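PDB 4D79: tRNA threonylcarbamoyladenosine dehydratase, which catalyses the ATP-dependent dehydration of threonylcarbamoyladenosine at position 37 of tRNAs that read codons beginning with adenine, giving its cyclic form. Local coordinates for residues His32-Ile38 with Ala56-Asp61; Gly40-Ala45 with Thr245-Phe250. One frame throughout, in Å; residues are numbered along the deposited sequence.

Contact 1 (His32-Ile38 with Ala56-Asp61). With ATP (adenosine-5'-triphosphate), chain K.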
ATOM      1  N   HIS B  32      20.541   7.295  -0.816  1.00 20.62           N
ATOM      2  CA  HIS B  32      20.756   6.053  -0.090  1.00 16.66           C
ATOM      3  C   HIS B  32      19.837   6.120   1.118  1.00 18.92           C
ATOM      4  O   HIS B  32      20.061   6.936   2.022  1.00 20.23           O
ATOM      5  CB  HIS B  32      22.230   5.877   0.321  1.00 19.94           C
ATOM      6  CG  HIS B  32      22.527   4.510   0.861  1.00 23.44           C
ATOM      7  ND1 HIS B  32      23.797   4.095   1.220  1.00 25.82           N
ATOM      8  CD2 HIS B  32      21.700   3.462   1.114  1.00 23.19           C
ATOM      9  CE1 HIS B  32      23.738   2.846   1.657  1.00 23.50           C
ATOM     10  NE2 HIS B  32      22.475   2.434   1.593  1.00 26.85           N
ATOM     11  N   ILE B  33      18.801   5.277   1.137  1.00 19.68           N
ATOM     12  CA  ILE B  33      17.810   5.290   2.208  1.00 16.04           C
ATOM     13  C   ILE B  33      17.865   3.973   2.970  1.00 17.92           C
ATOM     14  O   ILE B  33      18.038   2.900   2.386  1.00 20.27           O
ATOM     15  CB  ILE B  33      16.405   5.598   1.655  1.00 18.10           C
ATOM     16  CG1 ILE B  33      16.425   7.036   1.129  1.00 17.13           C
ATOM     17  CG2 ILE B  33      15.321   5.397   2.743  1.00 16.05           C
ATOM     18  CD1 ILE B  33      15.137   7.532   0.561  1.00 24.27           C
ATOM     19  N   CYS B  34      17.796   4.086   4.287  1.00 19.65           N
ATOM     20  CA  CYS B  34      17.865   2.961   5.200  1.00 17.32           C
ATOM     21  C   CYS B  34      16.470   2.693   5.734  1.00 18.55           C
ATOM     22  O   CYS B  34      15.811   3.613   6.229  1.00 20.51           O
ATOM     23  CB  CYS B  34      18.839   3.286   6.343  1.00 20.70           C
ATOM     24  SG  CYS B  34      19.088   1.945   7.496  1.00 23.12           S
ATOM     25  N   VAL B  35      16.022   1.447   5.627  1.00 17.66           N
ATOM     26  CA  VAL B  35      14.769   0.998   6.244  1.00 16.66           C
ATOM     27  C   VAL B  35      15.141   0.081   7.394  1.00 23.32           C
ATOM     28  O   VAL B  35      15.838  -0.926   7.208  1.00 22.62           O
ATOM     29  CB  VAL B  35      13.837   0.297   5.248  1.00 18.24           C
ATOM     30  CG1 VAL B  35      12.539  -0.036   5.912  1.00 20.44           C
ATOM     31  CG2 VAL B  35      13.629   1.196   4.048  1.00 19.80           C
ATOM     32  N   VAL B  36      14.724   0.456   8.591  1.00 22.74           N
ATOM     33  CA  VAL B  36      15.028  -0.320   9.788  1.00 21.91           C
ATOM     34  C   VAL B  36      13.744  -1.025  10.193  1.00 21.68           C
ATOM     35  O   VAL B  36      12.761  -0.384  10.585  1.00 20.83           O
ATOM     36  CB  VAL B  36      15.572   0.528  10.948  1.00 22.47           C
ATOM     37  CG1 VAL B  36      16.040  -0.386  12.065  1.00 22.79           C
ATOM     38  CG2 VAL B  36      16.710   1.420  10.525  1.00 21.76           C
ATOM     39  N   GLY B  37      13.772  -2.344  10.133  1.00 20.39           N
ATOM     40  CA  GLY B  37      12.576  -3.129  10.385  1.00 25.51           C
ATOM     41  C   GLY B  37      11.828  -3.430   9.095  1.00 21.60           C
ATOM     42  O   GLY B  37      11.201  -2.547   8.517  1.00 21.77           O
ATOM     43  N   ILE B  38      11.882  -4.679   8.643  1.00 19.38           N
ATOM     44  CA  ILE B  38      11.314  -5.085   7.361  1.00 19.38           C
ATOM     45  C   ILE B  38      10.048  -5.913   7.631  1.00 22.22           C
ATOM     46  O   ILE B  38       9.872  -7.027   7.114  1.00 26.78           O
ATOM     47  CB  ILE B  38      12.378  -5.842   6.536  1.00 24.45           C
ATOM     48  CG1 ILE B  38      13.688  -5.046   6.486  1.00 26.32           C
ATOM     49  CG2 ILE B  38      11.907  -6.108   5.115  1.00 24.63           C
ATOM     50  CD1 ILE B  38      13.517  -3.630   5.988  1.00 25.51           C
ATOM     51  N   ALA B  56      20.022   3.383  -3.877  1.00 20.35           N
ATOM     52  CA  ALA B  56      20.691   2.551  -2.890  1.00 19.66           C
ATOM     53  C   ALA B  56      19.762   2.422  -1.700  1.00 14.77           C
ATOM     54  O   ALA B  56      19.182   3.409  -1.234  1.00 18.20           O
ATOM     55  CB  ALA B  56      22.040   3.117  -2.433  1.00 22.22           C
ATOM     56  N   ILE B  57      19.603   1.205  -1.231  1.00 20.02           N
ATOM     57  CA  ILE B  57      18.709   0.917  -0.129  1.00 20.57           C
ATOM     58  C   ILE B  57      19.451   0.007   0.830  1.00 19.19           C
ATOM     59  O   ILE B  57      20.020  -1.006   0.411  1.00 21.24           O
ATOM     60  CB  ILE B  57      17.393   0.254  -0.616  1.00 18.93           C
ATOM     61  CG1 ILE B  57      16.631   1.218  -1.532  1.00 20.86           C
ATOM     62  CG2 ILE B  57      16.522  -0.158   0.559  1.00 21.12           C
ATOM     63  CD1 ILE B  57      15.473   0.554  -2.307  1.00 18.12           C
ATOM     64  N   THR B  58      19.424   0.345   2.116  1.00 18.68           N
ATOM     65  CA  THR B  58      19.879  -0.552   3.166  1.00 18.74           C
ATOM     66  C   THR B  58      18.681  -1.071   3.965  1.00 19.33           C
ATOM     67  O   THR B  58      17.756  -0.317   4.299  1.00 21.56           O
ATOM     68  CB  THR B  58      20.882   0.150   4.096  1.00 21.62           C
ATOM     69  OG1 THR B  58      22.057   0.510   3.344  1.00 24.03           O
ATOM     70  CG2 THR B  58      21.265  -0.752   5.298  1.00 25.19           C
ATOM     71  N   LEU B  59      18.686  -2.378   4.239  1.00 20.18           N
ATOM     72  CA  LEU B  59      17.630  -3.047   4.983  1.00 21.42           C
ATOM     73  C   LEU B  59      18.236  -3.616   6.253  1.00 24.81           C
ATOM     74  O   LEU B  59      19.171  -4.420   6.185  1.00 24.33           O
ATOM     75  CB  LEU B  59      17.004  -4.182   4.166  1.00 18.30           C
ATOM     76  CG  LEU B  59      16.506  -3.830   2.778  1.00 20.25           C
ATOM     77  CD1 LEU B  59      15.920  -5.048   2.050  1.00 32.86           C
ATOM     78  CD2 LEU B  59      15.498  -2.707   2.850  1.00 22.01           C
ATOM     79  N   ILE B  60      17.688  -3.236   7.403  1.00 19.57           N
ATOM     80  CA  ILE B  60      18.202  -3.711   8.693  1.00 21.80           C
ATOM     81  C   ILE B  60      17.105  -4.488   9.412  1.00 22.56           C
ATOM     82  O   ILE B  60      16.101  -3.911   9.839  1.00 21.96           O
ATOM     83  CB  ILE B  60      18.728  -2.572   9.577  1.00 28.65           C
ATOM     84  CG1 ILE B  60      19.676  -1.696   8.776  1.00 26.43           C
ATOM     85  CG2 ILE B  60      19.427  -3.180  10.826  1.00 25.59           C
ATOM     86  CD1 ILE B  60      20.465  -0.676   9.602  1.00 28.10           C
ATOM     87  N   ASP B  61      17.339  -5.785   9.596  1.00 22.91           N
ATOM     88  CA  ASP B  61      16.445  -6.690  10.317  1.00 23.49           C
ATOM     89  C   ASP B  61      17.198  -8.003  10.495  1.00 22.72           C
ATOM     90  O   ASP B  61      17.941  -8.403   9.606  1.00 28.65           O
ATOM     91  CB  ASP B  61      15.143  -6.923   9.534  1.00 27.94           C
ATOM     92  CG  ASP B  61      13.961  -7.307  10.414  1.00 30.56           C
ATOM     93  OD1 ASP B  61      14.130  -8.052  11.403  1.00 34.43           O
ATOM     94  OD2 ASP B  61      12.842  -6.853  10.101  1.00 26.07           O
TER
HETATM   95  PG  ATP K 401       5.892 -11.048  14.943  1.00186.17           P
HETATM   96  O1G ATP K 401       4.624 -11.825  15.201  1.00127.52           O
HETATM   97  O2G ATP K 401       6.983 -11.839  14.259  1.00127.16           O
HETATM   98  O3G ATP K 401       6.338 -10.199  16.110  1.00161.36           O
HETATM   99  PB  ATP K 401       6.402  -8.816  13.264  1.00208.07           P
HETATM  100  O1B ATP K 401       7.142  -8.168  14.413  1.00107.56           O
HETATM  101  O2B ATP K 401       7.122  -9.289  12.013  1.00 31.30           O
HETATM  102  O3B ATP K 401       5.444  -9.985  13.824  1.00177.42           O
HETATM  103  PA  ATP K 401       5.517  -6.252  12.507  1.00 47.52           P
HETATM  104  O1A ATP K 401       5.321  -5.569  13.856  1.00 45.68           O
HETATM  105  O2A ATP K 401       4.598  -5.893  11.369  1.00 81.42           O
HETATM  106  O3A ATP K 401       5.259  -7.810  12.766  1.00 62.59           O
HETATM  107  O5' ATP K 401       7.063  -6.144  12.016  1.00 55.31           O
HETATM  108  C5' ATP K 401       8.102  -5.457  12.742  1.00 33.10           C
HETATM  109  C4' ATP K 401       9.527  -5.645  12.202  1.00 37.07           C
HETATM  110  O4' ATP K 401      10.498  -4.747  12.826  1.00 60.95           O
HETATM  111  C3' ATP K 401      10.052  -7.056  12.436  1.00105.28           C
HETATM  112  O3' ATP K 401      10.471  -7.681  11.211  1.00 27.36           O
HETATM  113  C2' ATP K 401      11.238  -6.861  13.362  1.00120.68           C
HETATM  114  O2' ATP K 401      12.242  -7.846  13.170  1.00 49.92           O
HETATM  115  C1' ATP K 401      11.743  -5.466  13.035  1.00 46.23           C
HETATM  116  N9  ATP K 401      12.674  -4.974  14.099  1.00 45.47           N
HETATM  117  C8  ATP K 401      12.361  -4.993  15.421  1.00 95.27           C
HETATM  118  N7  ATP K 401      13.369  -4.515  16.197  1.00 44.60           N
HETATM  119  C5  ATP K 401      14.362  -4.186  15.366  1.00 89.57           C
HETATM  120  C6  ATP K 401      15.696  -3.607  15.563  1.00 39.42           C
HETATM  121  N6  ATP K 401      16.110  -3.342  16.804  1.00 75.21           N
HETATM  122  N1  ATP K 401      16.479  -3.388  14.505  1.00 34.02           N
HETATM  123  C2  ATP K 401      16.061  -3.690  13.255  1.00 77.27           C
HETATM  124  N3  ATP K 401      14.846  -4.224  12.997  1.00 25.78           N
HETATM  125  C4  ATP K 401      13.938  -4.490  13.989  1.00 98.98           C

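Contact 2 (Gly40-Ala45 with Thr245-Phe250). With ATP (adenosine-5'-triphosphate), chain K.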
ATOM      1  N   GLY B  40       5.597  -5.388   8.912  1.00 20.12           N
ATOM      2  CA  GLY B  40       4.287  -5.003   8.420  1.00 25.02           C
ATOM      3  C   GLY B  40       4.285  -3.628   7.789  1.00 25.06           C
ATOM      4  O   GLY B  40       3.528  -3.372   6.845  1.00 21.47           O
ATOM      5  N   VAL B  41       5.154  -2.748   8.267  1.00 15.17           N
ATOM      6  CA  VAL B  41       5.326  -1.413   7.687  1.00 15.70           C
ATOM      7  C   VAL B  41       6.549  -1.351   6.782  1.00 17.92           C
ATOM      8  O   VAL B  41       6.470  -0.884   5.640  1.00 20.97           O
ATOM      9  CB  VAL B  41       5.399  -0.352   8.806  1.00 21.17           C
ATOM     10  CG1 VAL B  41       5.753   0.993   8.246  1.00 21.17           C
ATOM     11  CG2 VAL B  41       4.103  -0.272   9.509  1.00 20.71           C
ATOM     12  N   GLY B  42       7.695  -1.829   7.267  1.00 16.83           N
ATOM     13  CA  GLY B  42       8.947  -1.593   6.562  1.00 17.56           C
ATOM     14  C   GLY B  42       9.088  -2.362   5.253  1.00 15.73           C
ATOM     15  O   GLY B  42       9.792  -1.906   4.347  1.00 19.77           O
ATOM     16  N   SER B  43       8.457  -3.538   5.145  1.00 20.06           N
ATOM     17  CA  SER B  43       8.601  -4.305   3.903  1.00 22.22           C
ATOM     18  C   SER B  43       7.970  -3.559   2.739  1.00 20.06           C
ATOM     19  O   SER B  43       8.549  -3.504   1.643  1.00 18.89           O
ATOM     20  CB  SER B  43       8.020  -5.713   4.062  1.00 21.37           C
ATOM     21  OG  SER B  43       6.614  -5.698   4.201  1.00 20.29           O
ATOM     22  N   TRP B  44       6.824  -2.911   2.980  1.00 15.04           N
ATOM     23  CA  TRP B  44       6.189  -2.100   1.951  1.00 17.66           C
ATOM     24  C   TRP B  44       6.932  -0.791   1.721  1.00 17.44           C
ATOM     25  O   TRP B  44       6.995  -0.323   0.584  1.00 16.31           O
ATOM     26  CB  TRP B  44       4.720  -1.813   2.299  1.00 14.78           C
ATOM     27  CG  TRP B  44       4.005  -3.032   2.634  1.00 20.67           C
ATOM     28  CD1 TRP B  44       3.879  -3.551   3.866  1.00 22.02           C
ATOM     29  CD2 TRP B  44       3.338  -3.945   1.738  1.00 16.30           C
ATOM     30  NE1 TRP B  44       3.170  -4.703   3.825  1.00 17.35           N
ATOM     31  CE2 TRP B  44       2.816  -4.980   2.535  1.00 14.11           C
ATOM     32  CE3 TRP B  44       3.109  -3.967   0.359  1.00 17.68           C
ATOM     33  CZ2 TRP B  44       2.112  -6.047   2.006  1.00 21.30           C
ATOM     34  CZ3 TRP B  44       2.389  -5.014  -0.175  1.00 20.09           C
ATOM     35  CH2 TRP B  44       1.901  -6.046   0.643  1.00 22.04           C
ATOM     36  N   ALA B  45       7.517  -0.185   2.764  1.00 16.64           N
ATOM     37  CA  ALA B  45       8.351   0.982   2.521  1.00 18.12           C
ATOM     38  C   ALA B  45       9.496   0.618   1.575  1.00 16.27           C
ATOM     39  O   ALA B  45       9.823   1.367   0.643  1.00 16.19           O
ATOM     40  CB  ALA B  45       8.872   1.542   3.848  1.00 17.57           C
ATOM     41  N   THR B 245      -1.104  -1.359   7.218  1.00 16.10           N
ATOM     42  CA  THR B 245       0.317  -1.364   7.544  1.00 17.47           C
ATOM     43  C   THR B 245       1.141  -0.946   6.335  1.00 18.50           C
ATOM     44  O   THR B 245       2.080  -0.160   6.476  1.00 18.31           O
ATOM     45  CB  THR B 245       0.770  -2.729   8.108  1.00 19.67           C
ATOM     46  OG1 THR B 245       0.703  -3.731   7.099  1.00 21.36           O
ATOM     47  CG2 THR B 245      -0.098  -3.170   9.314  1.00 21.74           C
ATOM     48  N   ALA B 246       0.735  -1.374   5.128  1.00 17.97           N
ATOM     49  CA  ALA B 246       1.437  -0.942   3.921  1.00 13.99           C
ATOM     50  C   ALA B 246       1.264   0.551   3.705  1.00 16.05           C
ATOM     51  O   ALA B 246       2.198   1.231   3.249  1.00 17.59           O
ATOM     52  CB  ALA B 246       0.934  -1.691   2.688  1.00 16.05           C
ATOM     53  N   THR B 247       0.069   1.075   3.985  1.00 14.80           N
ATOM     54  CA  THR B 247      -0.114   2.499   3.775  1.00 18.87           C
ATOM     55  C   THR B 247       0.724   3.322   4.754  1.00 14.64           C
ATOM     56  O   THR B 247       1.154   4.415   4.384  1.00 15.11           O
ATOM     57  CB  THR B 247      -1.599   2.854   3.838  1.00 21.88           C
ATOM     58  OG1 THR B 247      -2.273   2.149   2.800  1.00 20.03           O
ATOM     59  CG2 THR B 247      -1.828   4.333   3.576  1.00 16.17           C
ATOM     60  N   PHE B 248       0.934   2.840   5.994  1.00 16.60           N
ATOM     61  CA  PHE B 248       1.910   3.479   6.880  1.00 16.99           C
ATOM     62  C   PHE B 248       3.272   3.599   6.176  1.00 17.33           C
ATOM     63  O   PHE B 248       3.872   4.666   6.134  1.00 15.83           O
ATOM     64  CB  PHE B 248       2.044   2.687   8.172  1.00 15.53           C
ATOM     65  CG  PHE B 248       1.153   3.139   9.297  1.00 15.51           C
ATOM     66  CD1 PHE B 248      -0.230   2.916   9.269  1.00 15.69           C
ATOM     67  CD2 PHE B 248       1.697   3.699  10.451  1.00 17.76           C
ATOM     68  CE1 PHE B 248      -1.061   3.296  10.337  1.00 21.54           C
ATOM     69  CE2 PHE B 248       0.866   4.064  11.535  1.00 18.63           C
ATOM     70  CZ  PHE B 248      -0.525   3.866  11.461  1.00 20.08           C
ATOM     71  N   GLY B 249       3.743   2.509   5.578  1.00 15.95           N
ATOM     72  CA  GLY B 249       5.023   2.534   4.907  1.00 15.98           C
ATOM     73  C   GLY B 249       5.022   3.434   3.692  1.00 16.83           C
ATOM     74  O   GLY B 249       6.019   4.120   3.428  1.00 16.80           O
ATOM     75  N   PHE B 250       3.911   3.441   2.924  1.00 13.80           N
ATOM     76  CA  PHE B 250       3.831   4.289   1.741  1.00 14.58           C
ATOM     77  C   PHE B 250       3.774   5.764   2.114  1.00 16.79           C
ATOM     78  O   PHE B 250       4.419   6.602   1.454  1.00 15.36           O
ATOM     79  CB  PHE B 250       2.620   3.929   0.866  1.00 16.88           C
ATOM     80  CG  PHE B 250       2.696   2.583   0.242  1.00 14.85           C
ATOM     81  CD1 PHE B 250       3.895   1.903   0.136  1.00 19.91           C
ATOM     82  CD2 PHE B 250       1.544   1.984  -0.266  1.00 24.96           C
ATOM     83  CE1 PHE B 250       3.954   0.668  -0.434  1.00 18.57           C
ATOM     84  CE2 PHE B 250       1.611   0.731  -0.854  1.00 18.04           C
ATOM     85  CZ  PHE B 250       2.781   0.089  -0.954  1.00 18.53           C
TER
HETATM   86  PG  ATP K 401       5.892 -11.048  14.943  1.00186.17           P
HETATM   87  O1G ATP K 401       4.624 -11.825  15.201  1.00127.52           O
HETATM   88  O2G ATP K 401       6.983 -11.839  14.259  1.00127.16           O
HETATM   89  O3G ATP K 401       6.338 -10.199  16.110  1.00161.36           O
HETATM   90  PB  ATP K 401       6.402  -8.816  13.264  1.00208.07           P
HETATM   91  O1B ATP K 401       7.142  -8.168  14.413  1.00107.56           O
HETATM   92  O2B ATP K 401       7.122  -9.289  12.013  1.00 31.30           O
HETATM   93  O3B ATP K 401       5.444  -9.985  13.824  1.00177.42           O
HETATM   94  PA  ATP K 401       5.517  -6.252  12.507  1.00 47.52           P
HETATM   95  O1A ATP K 401       5.321  -5.569  13.856  1.00 45.68           O
HETATM   96  O2A ATP K 401       4.598  -5.893  11.369  1.00 81.42           O
HETATM   97  O3A ATP K 401       5.259  -7.810  12.766  1.00 62.59           O
HETATM   98  O5' ATP K 401       7.063  -6.144  12.016  1.00 55.31           O
HETATM   99  C5' ATP K 401       8.102  -5.457  12.742  1.00 33.10           C
HETATM  100  C4' ATP K 401       9.527  -5.645  12.202  1.00 37.07           C
HETATM  101  O4' ATP K 401      10.498  -4.747  12.826  1.00 60.95           O
HETATM  102  C3' ATP K 401      10.052  -7.056  12.436  1.00105.28           C
HETATM  103  O3' ATP K 401      10.471  -7.681  11.211  1.00 27.36           O
HETATM  104  C2' ATP K 401      11.238  -6.861  13.362  1.00120.68           C
HETATM  105  O2' ATP K 401      12.242  -7.846  13.170  1.00 49.92           O
HETATM  106  C1' ATP K 401      11.743  -5.466  13.035  1.00 46.23           C
HETATM  107  N9  ATP K 401      12.674  -4.974  14.099  1.00 45.47           N
HETATM  108  C8  ATP K 401      12.361  -4.993  15.421  1.00 95.27           C
HETATM  109  N7  ATP K 401      13.369  -4.515  16.197  1.00 44.60           N
HETATM  110  C5  ATP K 401      14.362  -4.186  15.366  1.00 89.57           C
HETATM  111  C6  ATP K 401      15.696  -3.607  15.563  1.00 39.42           C
HETATM  112  N6  ATP K 401      16.110  -3.342  16.804  1.00 75.21           N
HETATM  113  N1  ATP K 401      16.479  -3.388  14.505  1.00 34.02           N
HETATM  114  C2  ATP K 401      16.061  -3.690  13.255  1.00 77.27           C
HETATM  115  N3  ATP K 401      14.846  -4.224  12.997  1.00 25.78           N
HETATM  116  C4  ATP K 401      13.938  -4.490  13.989  1.00 98.98           C

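Contact 1 (His32-Ile38 with Ala56-Asp61)
H32-V36 and A56-I60 pair as neighbouring parallel strands, their axes 4.7 Å apart at the closest and 18° from exact alignment. The ladder runs in register from H32 beside A56 to V36 beside I60. I33 and V35 each give an N-H to one residue of A56-I60 and take one through the carbonyl from another. The last rung is G37 N to I60 O, 2.8 Å.

On the face of H32, C34 and V36, the H32 side chain swings across. Its NE2 hydrogen-bonds T58 OG1 at 2.6 Å, with OG1 near the ring plane; either group may be the donor. A56 CB lies over one face of this ring, a CH-pi contact 3.8 Å from the centroid. C34 SG touches I60 CD1 at 3.6 Å. On the other face, I38 folds back and crosses L59 at about a right angle, CD1 to CD2 3.8 Å. That face is covered by L49 and A46 of helix 42-51 and by M89 and I93 of helix 85-96.

D61 has CG anti to its own N (chi1 -154°), which turns the carboxylate toward I38 and the ribose. OD1 accepts from ATP O2' at 2.6 Å and OD2 from ATP O3'. OD2 also takes I38 N at 2.8 Å, on its anti side. G37 has backbone angles suited to glycine, and a side chain here would crowd ribose O4'. This is the Rossmann-type strand-end site: one acidic group reads both ribose hydroxyls and is held by the amides of I38, in the glycine-rich turn, and D63.

Contact 2 (Gly40-Ala45 with Thr245-Phe250)
The glycine-rich turn after the first Rossmann strand, with the start of helix 42-51, packs here on the C-terminal helix 242-266. G40 joins the nucleotide to the helix. Its N-H binds ATP O2A at 2.7 Å, and its carbonyl O accepts from T245 OG1 at 2.9 Å. The hydroxyl sits above the carbonyl plane, 46° out of it. T245 OG1 lies between its own N and carbonyl carbon (chi1 68°), which brings it to G40 O; its bonds to R72 O and A241 O are weak.

V41 spreads its methyls over the helix: CG2 meets F248 CB at 3.8 Å, and CG1 rests on the backbone of G249. A side chain at G249 would run into V41 O. W44 lays its indole face over A246, whose CB is 3.5 Å from the five-membered ring centroid. F250 turns its edge to W44 O, CE1 at 3.4 Å. W44 NE1 is bonded to R72 O. With an alanine at W44, the A246 methyl would probably lose the indole face it rests on, and R72 O this donor.

A45 continues the packing toward V253. F248 leads away to strands 164-168 and 202-206, while A246 and F250 meet F250 and A246 of the second subunit.

Contact 1 and the 40-45 half of contact 2 belong to one beta-alpha-beta unit: strand 32-36 leads through the glycine-rich turn into helix 42-51, which returns to strand 56-60. Their centres are about 13 Å apart, and they touch where V35 CG1 packs on G42 O at 3.7 Å. I38 O lies 3.8 Å from S43 CB. ATP spans both. Contact 1 holds the ribose and lies beside the adenine, with V36 CG1 3.5 Å from ATP C2, whereas contact 2 reaches the alpha-phosphate. R72, Q73, K85 and V109 also bond the nucleotide. Through contact 2 the ATP-binding turn is tied to the C-terminal helix, and that helix packs on the second subunit through A246 and F250.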